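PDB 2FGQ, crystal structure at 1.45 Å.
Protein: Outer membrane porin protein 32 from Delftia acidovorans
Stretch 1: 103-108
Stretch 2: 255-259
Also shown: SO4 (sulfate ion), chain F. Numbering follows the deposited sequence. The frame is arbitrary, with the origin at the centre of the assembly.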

# COMPACT_ATOMS: atom_id res chain seq x y z
N SER A 103 -18.87 8.75 -19.20
CA SER A 103 -18.35 8.60 -20.57
C SER A 103 -18.71 9.81 -21.49
O SER A 103 -18.04 10.01 -22.51
CB SER A 103 -18.83 7.28 -21.19
OG SER A 103 -20.20 7.41 -21.62
N TYR A 104 -19.69 10.61 -21.12
CA TYR A 104 -20.11 11.79 -21.89
C TYR A 104 -19.28 13.05 -21.60
O TYR A 104 -19.39 14.06 -22.29
CB TYR A 104 -21.60 12.07 -21.68
CG TYR A 104 -22.43 10.92 -22.13
CD1 TYR A 104 -22.64 10.71 -23.48
CD2 TYR A 104 -22.94 9.99 -21.23
CE1 TYR A 104 -23.32 9.63 -23.92
CE2 TYR A 104 -23.66 8.92 -21.65
CZ TYR A 104 -23.85 8.71 -23.01
OH TYR A 104 -24.57 7.62 -23.45
N ASP A 105 -18.45 12.99 -20.57
CA ASP A 105 -17.54 14.07 -20.23
C ASP A 105 -16.29 13.96 -21.10
O ASP A 105 -15.58 12.96 -21.04
CB ASP A 105 -17.16 13.87 -18.77
CG ASP A 105 -16.36 15.00 -18.17
OD1 ASP A 105 -15.95 15.97 -18.83
OD2 ASP A 105 -16.12 14.95 -16.94
N LEU A 106 -16.01 14.98 -21.88
CA LEU A 106 -14.87 14.93 -22.79
C LEU A 106 -13.52 14.97 -22.11
O LEU A 106 -12.50 14.63 -22.73
CB LEU A 106 -14.99 16.07 -23.78
CG LEU A 106 -15.72 15.83 -25.10
CD1 LEU A 106 -16.63 14.66 -25.13
CD2 LEU A 106 -16.37 17.10 -25.50
N PHE A 107 -13.52 15.36 -20.83
CA PHE A 107 -12.32 15.45 -20.01
C PHE A 107 -12.26 14.30 -19.02
O PHE A 107 -11.39 14.27 -18.16
CB PHE A 107 -12.29 16.79 -19.29
CG PHE A 107 -11.97 17.91 -20.20
CD1 PHE A 107 -10.65 18.20 -20.50
CD2 PHE A 107 -12.97 18.64 -20.79
CE1 PHE A 107 -10.36 19.24 -21.35
CE2 PHE A 107 -12.67 19.67 -21.68
CZ PHE A 107 -11.38 19.96 -21.95
N SER A 108 -13.17 13.35 -19.18
CA SER A 108 -13.02 12.01 -18.55
C SER A 108 -12.99 12.07 -17.03
O SER A 108 -12.27 11.28 -16.38
CB SER A 108 -11.77 11.31 -19.05
OG SER A 108 -11.64 11.39 -20.45
N VAL A 255 -8.45 18.47 -29.98
CA VAL A 255 -8.88 19.64 -29.26
C VAL A 255 -10.24 19.34 -28.63
O VAL A 255 -11.06 18.62 -29.22
CB VAL A 255 -8.93 20.90 -30.16
CG1 VAL A 255 -9.94 20.77 -31.27
CG2 VAL A 255 -9.21 22.13 -29.36
N LYS A 256 -10.46 19.89 -27.45
CA LYS A 256 -11.69 19.69 -26.70
C LYS A 256 -12.16 20.99 -26.07
O LYS A 256 -11.36 21.77 -25.56
CB LYS A 256 -11.50 18.67 -25.54
CG LYS A 256 -10.91 17.34 -25.88
CD LYS A 256 -10.48 16.67 -24.57
CE LYS A 256 -9.68 15.48 -24.78
NZ LYS A 256 -9.56 14.76 -23.48
N LEU A 257 -13.47 21.22 -26.08
CA LEU A 257 -14.07 22.39 -25.49
C LEU A 257 -15.35 21.97 -24.78
O LEU A 257 -16.18 21.27 -25.36
CB LEU A 257 -14.42 23.36 -26.62
CG LEU A 257 -14.50 24.87 -26.54
CD1 LEU A 257 -15.65 25.52 -27.35
CD2 LEU A 257 -14.21 25.56 -25.27
N GLN A 258 -15.50 22.38 -23.52
CA GLN A 258 -16.66 21.99 -22.74
C GLN A 258 -17.15 23.15 -21.90
O GLN A 258 -16.35 23.88 -21.31
CB GLN A 258 -16.31 20.82 -21.86
CG GLN A 258 -17.51 20.07 -21.30
CD GLN A 258 -17.09 18.69 -20.76
OE1 GLN A 258 -16.89 18.51 -19.55
NE2 GLN A 258 -16.96 17.73 -21.66
N TYR A 259 -18.46 23.31 -21.89
CA TYR A 259 -19.14 24.30 -21.06
C TYR A 259 -20.01 23.58 -20.05
O TYR A 259 -20.67 22.61 -20.39
CB TYR A 259 -20.04 25.21 -21.96
CG TYR A 259 -20.93 26.12 -21.14
CD1 TYR A 259 -20.46 27.31 -20.64
CD2 TYR A 259 -22.24 25.74 -20.81
CE1 TYR A 259 -21.26 28.12 -19.83
CE2 TYR A 259 -23.06 26.54 -20.03
CZ TYR A 259 -22.56 27.73 -19.54
OH TYR A 259 -23.36 28.54 -18.75
S SO4 F . -8.11 11.58 -24.53
O1 SO4 F . -6.89 11.40 -25.32
O2 SO4 F . -8.92 12.66 -25.11
O3 SO4 F . -8.90 10.34 -24.60
O4 SO4 F . -7.79 11.89 -23.13

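The contact sets a turn against the face of a strand. Stretch 2 runs extended from Val 255 to Tyr 259, while Asp 105 to Ser 108 form a type I beta turn closed by the backbone hydrogen bond from Ser 108 N to Asp 105 O, 3.1 Å. Residues that touch across the contact are at least 149 positions apart in sequence, and the backbones keep their distance: the nearest CA atoms, of Leu 106 and Lys 256, are 6.9 Å apart. Side chains must therefore span the gap, and the alternation of the strand decides which ones can.

Val 255, first of the stretch in a strand already under way, is out of reach of the turn and leaves the work to its neighbour. Lys 256 points toward stretch 1 and uses its length fully. After chi1 in m, its remaining three torsions are all t, so the chain runs out extended until its NZ donates a hydrogen bond to Leu 106 O at 3.0 Å. A backbone carbonyl in a turn is a natural target for such an amine, since it offers an acceptor without asking anything of the side chain that bears it. The same NZ also binds the sulfate, probably a guest from the crystallisation liquor, with a hydrogen bond to SO4 O2 at 2.7 Å and a weak one to SO4 O4 at 3.4 Å. On the way out, the aliphatic part of the lysine packs on Phe 107: Phe 107 CZ lies 3.8 Å from Lys 256 CB, and Lys 256 CD sits over one face of the ring. One residue thus supplies both greasy surface and a charged tip.

Leu 257 follows the alternation and points away. It remains exposed, and what it offers the turn is chiefly backbone, its O lying 4.2 Å from Leu 106 CD2.

Gln 258 points toward the turn again, with chi1 and chi2 both t, and it has the largest area covered by the opposing stretch. Its CB meets the edge of the Phe 107 ring, 3.8 Å from Phe 107 CE2, so Lys 256 and Gln 258 share one aromatic side chain between ring face and ring edge. Phe 107 suits this place because its CA-to-CB bond points sideways, yet the ring is long enough to come nearer the strand and be buried there. The amide end of Gln 258 lies among polar atoms of the turn, close to Asp 105 OD1 and Leu 106 N, but its modelled orientation is probably turned over, so the individual pairings there stay open. Within the turn, Asp 105 OD1 accepts a hydrogen bond from Phe 107 N at 3.2 Å, a reach that suits a short carboxylate. Leu 106, pointing toward the strand, adds aliphatic bulk beside this polar cluster.

Tyr 259 is out of reach, and the contact ends. The rule is economical: alternate strand residues reach across, combining packing on one ring with polar groups directed at the turn.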